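4-oxalmesaconate hydratase (Pseudomonas putida, PDB 5CGZ) catalyses the zinc-dependent hydration of the enol form of 4-oxalomesaconate to 4-carboxy-4-hydroxy-2-oxoadipate, the third step of gallate degradation. Local coordinates at residues T171-T176 with Y224-Q229; V101-Q106 with P144-V149. One frame throughout, in Å; residues are numbered along the deposited sequence.

Contact 1: residues T171-T176 with Y224-Q229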
loop_
_atom_site.group_PDB
_atom_site.type_symbol
_atom_site.label_atom_id
_atom_site.label_comp_id
_atom_site.label_asym_id
_atom_site.label_seq_id
_atom_site.Cartn_x
_atom_site.Cartn_y
_atom_site.Cartn_z
ATOM N N THR A 171 7.361 4.427 16.522
ATOM C CA THR A 171 7.892 5.045 17.739
ATOM C C THR A 171 7.742 4.078 18.908
ATOM O O THR A 171 6.649 3.584 19.159
ATOM C CB THR A 171 7.160 6.372 18.059
ATOM O OG1 THR A 171 7.306 7.278 16.962
ATOM C CG2 THR A 171 7.712 7.040 19.335
ATOM N N PHE A 172 8.839 3.780 19.603
ATOM C CA PHE A 172 8.760 3.010 20.846
ATOM C C PHE A 172 9.032 3.902 22.042
ATOM O O PHE A 172 10.062 4.587 22.109
ATOM C CB PHE A 172 9.749 1.835 20.861
ATOM C CG PHE A 172 9.360 0.701 19.961
ATOM C CD1 PHE A 172 8.225 -0.049 20.226
ATOM C CD2 PHE A 172 10.139 0.373 18.861
ATOM C CE1 PHE A 172 7.856 -1.104 19.394
ATOM C CE2 PHE A 172 9.789 -0.682 18.030
ATOM C CZ PHE A 172 8.639 -1.419 18.294
ATOM N N LEU A 173 8.102 3.881 22.985
ATOM C CA LEU A 173 8.246 4.617 24.229
ATOM C C LEU A 173 8.737 3.658 25.307
ATOM O O LEU A 173 8.063 2.678 25.612
ATOM C CB LEU A 173 6.916 5.252 24.643
ATOM C CG LEU A 173 6.946 6.177 25.860
ATOM C CD1 LEU A 173 7.705 7.473 25.529
ATOM C CD2 LEU A 173 5.523 6.473 26.352
ATOM N N ASP A 174 9.910 3.935 25.867
ATOM C CA ASP A 174 10.456 3.094 26.929
ATOM C C ASP A 174 9.719 3.377 28.226
ATOM O O ASP A 174 9.885 4.441 28.818
ATOM C CB ASP A 174 11.958 3.341 27.102
ATOM C CG ASP A 174 12.589 2.422 28.138
ATOM O OD1 ASP A 174 11.863 1.609 28.754
ATOM O OD2 ASP A 174 13.820 2.523 28.345
ATOM N N ILE A 175 8.905 2.424 28.667
ATOM C CA ILE A 175 8.116 2.616 29.876
ATOM C C ILE A 175 8.627 1.747 31.024
ATOM O O ILE A 175 7.919 1.518 32.005
ATOM C CB ILE A 175 6.615 2.298 29.643
ATOM C CG1 ILE A 175 6.429 0.824 29.272
ATOM C CG2 ILE A 175 6.019 3.230 28.583
ATOM C CD1 ILE A 175 4.976 0.352 29.420
ATOM N N THR A 176 9.855 1.262 30.892
ATOM C CA THR A 176 10.449 0.407 31.911
ATOM C C THR A 176 10.351 1.024 33.322
ATOM O O THR A 176 10.039 0.333 34.291
ATOM C CB THR A 176 11.921 0.118 31.588
ATOM O OG1 THR A 176 12.011 -0.581 30.332
ATOM C CG2 THR A 176 12.550 -0.721 32.699
ATOM N N TYR A 224 10.357 -2.923 29.151
ATOM C CA TYR A 224 8.953 -2.719 28.816
ATOM C C TYR A 224 8.817 -1.510 27.900
ATOM O O TYR A 224 9.396 -0.455 28.184
ATOM C CB TYR A 224 8.111 -2.502 30.085
ATOM C CG TYR A 224 8.159 -3.645 31.081
ATOM C CD1 TYR A 224 7.289 -4.726 30.968
ATOM C CD2 TYR A 224 9.064 -3.638 32.132
ATOM C CE1 TYR A 224 7.320 -5.772 31.872
ATOM C CE2 TYR A 224 9.110 -4.684 33.050
ATOM C CZ TYR A 224 8.236 -5.745 32.912
ATOM O OH TYR A 224 8.272 -6.776 33.816
ATOM N N ALA A 225 8.059 -1.643 26.813
ATOM C CA ALA A 225 7.856 -0.509 25.909
ATOM C C ALA A 225 6.429 -0.477 25.380
ATOM O O ALA A 225 5.752 -1.505 25.357
ATOM C CB ALA A 225 8.862 -0.559 24.743
ATOM N N GLU A 226 5.970 0.708 24.981
ATOM C CA GLU A 226 4.723 0.842 24.235
ATOM C C GLU A 226 5.045 1.301 22.809
ATOM O O GLU A 226 5.904 2.168 22.604
ATOM C CB GLU A 226 3.766 1.825 24.928
ATOM C CG GLU A 226 3.111 1.226 26.170
ATOM C CD GLU A 226 2.267 2.220 26.982
ATOM O OE1 GLU A 226 2.269 3.437 26.680
ATOM O OE2 GLU A 226 1.605 1.765 27.941
ATOM N N GLY A 227 4.393 0.689 21.829
ATOM C CA GLY A 227 4.580 1.066 20.435
ATOM C C GLY A 227 3.509 2.058 20.015
ATOM O O GLY A 227 2.343 1.926 20.410
ATOM N N LEU A 228 3.909 3.057 19.236
ATOM C CA LEU A 228 3.004 4.100 18.749
ATOM C C LEU A 228 3.169 4.289 17.245
ATOM O O LEU A 228 4.284 4.186 16.722
ATOM C CB LEU A 228 3.273 5.442 19.443
ATOM C CG LEU A 228 2.995 5.706 20.931
ATOM C CD1 LEU A 228 1.545 5.451 21.272
ATOM C CD2 LEU A 228 3.916 4.905 21.825
ATOM N N GLN A 229 2.075 4.588 16.550
ATOM C CA GLN A 229 2.181 5.009 15.156
ATOM C C GLN A 229 1.806 6.479 15.022
ATOM O O GLN A 229 0.686 6.876 15.332
ATOM C CB GLN A 229 1.300 4.156 14.234
ATOM C CG GLN A 229 1.460 4.561 12.766
ATOM C CD GLN A 229 1.096 3.456 11.768
ATOM O OE1 GLN A 229 0.235 2.622 12.029
ATOM N NE2 GLN A 229 1.766 3.458 10.613
#
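T176 OG1 takes the backbone N-H of Y224 in an almost straight bond, 3.1 Å with 177° at the hydrogen, and donates its own O-H to D174 OD1 at 2.7 Å. V223 N, just before the segment, is a further partner of the hydroxyl. D174 CG lies anti to the backbone N (chi1 -176°), beside the carbonyl carbon and so on the side of the residues that follow. OD1 receives the hydroxyl on its syn lone pair and T176 N on its anti side, 33° out of the carboxylate plane; the second bond closes an Asx turn. These bonds fix the carboxylate and the hydroxyl where the chain leaves the strand, and I175 N still reaches Y224 O at 3.0 Å, from a position tilted off the carbonyl plane.

From here 171-174 and 225-229 run antiparallel, 171-174 being one of the two edge strands of the mixed sheet within this chain. L173 and E226 form one hydrogen-bonded pair, with L173 N to E226 O at 2.8 Å, and T171 and L228 form the next. Between them F172 faces G227, and the phenyl CD1 rests 3.8 Å from the glycine CA; the ring also meets helix 193-212. On the other face L173 CB touches L228 CD2 at 4.1 Å, while L173 also touches helix 13-27. I175 crosses the E226 side chain at about a right angle, its CD1 lying 3.8 Å from E226 CG. The buried E226 carboxylate is held by a salt bridge to K182 and by the backbone N-H groups of G20 and A21. Along the outer side of T171-L173, a strand of a second subunit adds in parallel, carrying the sheet across the interface.

Contact 2: residues V101-Q106 with P144-V149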
loop_
_atom_site.group_PDB
_atom_site.type_symbol
_atom_site.label_atom_id
_atom_site.label_comp_id
_atom_site.label_asym_id
_atom_site.label_seq_id
_atom_site.Cartn_x
_atom_site.Cartn_y
_atom_site.Cartn_z
ATOM N N VAL A 101 -12.388 20.337 24.979
ATOM C CA VAL A 101 -11.368 19.704 25.811
ATOM C C VAL A 101 -9.981 20.115 25.322
ATOM O O VAL A 101 -9.113 20.463 26.126
ATOM C CB VAL A 101 -11.501 18.169 25.819
ATOM C CG1 VAL A 101 -10.329 17.524 26.567
ATOM C CG2 VAL A 101 -12.834 17.769 26.457
ATOM N N TYR A 102 -9.777 20.089 24.004
ATOM C CA TYR A 102 -8.506 20.517 23.417
ATOM C C TYR A 102 -8.172 21.953 23.802
ATOM O O TYR A 102 -7.038 22.256 24.181
ATOM C CB TYR A 102 -8.540 20.417 21.890
ATOM C CG TYR A 102 -8.097 19.091 21.290
ATOM C CD1 TYR A 102 -6.757 18.850 20.994
ATOM C CD2 TYR A 102 -9.028 18.105 20.962
ATOM C CE1 TYR A 102 -6.348 17.642 20.413
ATOM C CE2 TYR A 102 -8.631 16.893 20.374
ATOM C CZ TYR A 102 -7.290 16.672 20.107
ATOM O OH TYR A 102 -6.894 15.485 19.532
ATOM N N ARG A 103 -9.154 22.840 23.673
ATOM C CA ARG A 103 -8.939 24.257 23.970
ATOM C C ARG A 103 -8.560 24.453 25.447
ATOM O O ARG A 103 -7.729 25.294 25.776
ATOM C CB ARG A 103 -10.188 25.073 23.611
ATOM C CG ARG A 103 -10.424 25.279 22.105
ATOM C CD ARG A 103 -9.516 26.359 21.570
ATOM N NE ARG A 103 -9.602 26.573 20.127
ATOM C CZ ARG A 103 -10.454 27.404 19.528
ATOM N NH1 ARG A 103 -11.338 28.096 20.244
ATOM N NH2 ARG A 103 -10.427 27.540 18.202
ATOM N N ARG A 104 -9.152 23.655 26.327
ATOM C CA ARG A 104 -8.879 23.755 27.760
ATOM C C ARG A 104 -7.543 23.116 28.152
ATOM O O ARG A 104 -6.764 23.683 28.909
ATOM C CB ARG A 104 -10.018 23.104 28.549
ATOM C CG ARG A 104 -9.853 23.170 30.052
ATOM C CD ARG A 104 -11.005 22.469 30.767
ATOM N NE ARG A 104 -10.867 21.012 30.771
ATOM C CZ ARG A 104 -11.701 20.177 30.153
ATOM N NH1 ARG A 104 -12.741 20.649 29.470
ATOM N NH2 ARG A 104 -11.497 18.866 30.218
ATOM N N VAL A 105 -7.277 21.927 27.629
ATOM C CA VAL A 105 -6.085 21.186 28.011
ATOM C C VAL A 105 -4.828 21.681 27.284
ATOM O O VAL A 105 -3.728 21.650 27.841
ATOM C CB VAL A 105 -6.281 19.674 27.743
ATOM C CG1 VAL A 105 -4.960 18.915 27.917
ATOM C CG2 VAL A 105 -7.370 19.114 28.656
ATOM N N GLN A 106 -4.996 22.144 26.048
ATOM C CA GLN A 106 -3.862 22.549 25.211
ATOM C C GLN A 106 -2.760 21.477 25.185
ATOM O O GLN A 106 -1.602 21.753 25.498
ATOM C CB GLN A 106 -3.294 23.883 25.708
ATOM C CG GLN A 106 -4.269 25.064 25.583
ATOM C CD GLN A 106 -4.343 25.610 24.165
ATOM O OE1 GLN A 106 -3.407 25.458 23.382
ATOM N NE2 GLN A 106 -5.463 26.243 23.828
ATOM N N PRO A 144 -14.161 32.405 18.366
ATOM C CA PRO A 144 -13.163 33.452 18.123
ATOM C C PRO A 144 -12.767 34.130 19.425
ATOM O O PRO A 144 -13.620 34.320 20.288
ATOM C CB PRO A 144 -13.890 34.426 17.196
ATOM C CG PRO A 144 -14.998 33.636 16.583
ATOM C CD PRO A 144 -15.412 32.648 17.627
ATOM N N GLY A 145 -11.496 34.469 19.578
ATOM C CA GLY A 145 -11.041 35.086 20.808
ATOM C C GLY A 145 -10.405 34.110 21.777
ATOM O O GLY A 145 -9.535 34.496 22.557
ATOM N N GLU A 146 -10.838 32.850 21.744
ATOM C CA GLU A 146 -10.205 31.816 22.560
ATOM C C GLU A 146 -8.810 31.498 22.026
ATOM O O GLU A 146 -8.559 31.610 20.825
ATOM C CB GLU A 146 -11.032 30.529 22.578
ATOM C CG GLU A 146 -12.319 30.571 23.344
ATOM C CD GLU A 146 -12.870 29.168 23.593
ATOM O OE1 GLU A 146 -12.363 28.194 22.977
ATOM O OE2 GLU A 146 -13.802 29.034 24.415
ATOM N N LYS A 147 -7.912 31.087 22.913
ATOM C CA LYS A 147 -6.582 30.650 22.501
ATOM C C LYS A 147 -6.678 29.361 21.674
ATOM O O LYS A 147 -7.228 28.362 22.141
ATOM C CB LYS A 147 -5.686 30.425 23.720
ATOM C CG LYS A 147 -4.261 30.075 23.347
ATOM C CD LYS A 147 -3.446 29.629 24.550
ATOM C CE LYS A 147 -2.014 29.316 24.125
ATOM N NZ LYS A 147 -1.320 28.425 25.100
ATOM N N ILE A 148 -6.156 29.383 20.450
ATOM C CA ILE A 148 -6.253 28.218 19.578
ATOM C C ILE A 148 -5.228 27.156 19.960
ATOM O O ILE A 148 -4.258 27.425 20.671
ATOM C CB ILE A 148 -6.056 28.584 18.087
ATOM C CG1 ILE A 148 -4.611 29.014 17.821
ATOM C CG2 ILE A 148 -7.039 29.670 17.663
ATOM C CD1 ILE A 148 -4.338 29.369 16.378
ATOM N N VAL A 149 -5.464 25.943 19.482
ATOM C CA VAL A 149 -4.522 24.842 19.623
ATOM C C VAL A 149 -3.453 24.939 18.527
ATOM O O VAL A 149 -3.727 25.444 17.430
ATOM C CB VAL A 149 -5.274 23.495 19.557
ATOM C CG1 VAL A 149 -4.379 22.377 19.072
ATOM C CG2 VAL A 149 -5.895 23.178 20.916
HETATM O O HOH W 1 -8.349 28.307 24.593
#
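The C-terminal end of helix 92-105 meets the loop that leads from helix 122-138 to strand 154-157, and R103 and Q106 reach from the helix to E146 and K147 on the loop. R103 NH1 makes a salt bridge to E146 OE1 at 2.9 Å. The glutamate oxygen lies close to the guanidinium plane, at its edge, but is itself approached on its anti side, 27° out of the carboxylate plane, with the two planes 66° apart. The arginine chain bends at chi2 (-78°), and its CD passes 3.1 Å from K147 O. Its NE bonds A137 O at the end of helix 122-138 and NH1 also bonds Y142 O, which makes R103 a tie between two helices and the loop joining one of them to the sheet. An alanine here would probably leave E146 without its charge partner and A137 O and Y142 O without these donors, opening a gap between the helix and the loop where CG, CD and the guanidinium now lie.

Q106 is the first residue beyond the helix, with positive phi. Its NE2 turns back to R103 O at 3.1 Å and reaches K147 O in a weak bond of 3.2 Å. A water donates to the same two carbonyl oxygens, 2.7 Å from K147 O, bridging helix and loop a second time. Deeper in, V149 CG2 packs 3.9 Å from Y102 CB.

How the contacts relate
Contact 2 closes before contact 1 opens along the chain, and their centres lie 29 Å apart, with about 12 Å between nearest atoms. Strand 154-157, which follows the loop of contact 2, is the sheet neighbour of strand 225-230 in contact 1, and the chain passes from contact 2 through strand 154-157 and a further connection to strand 171-174 of contact 1. Contact 1 is the nearer to the metal: the side chain of E226 is about 11 Å from that of D13, which binds zinc together with H10, E44 and H123. Contact 2 lies away from that site. Both come close to other subunits of the hexamer, contact 1 by sheet extension and contact 2 through packing of P144 and I148.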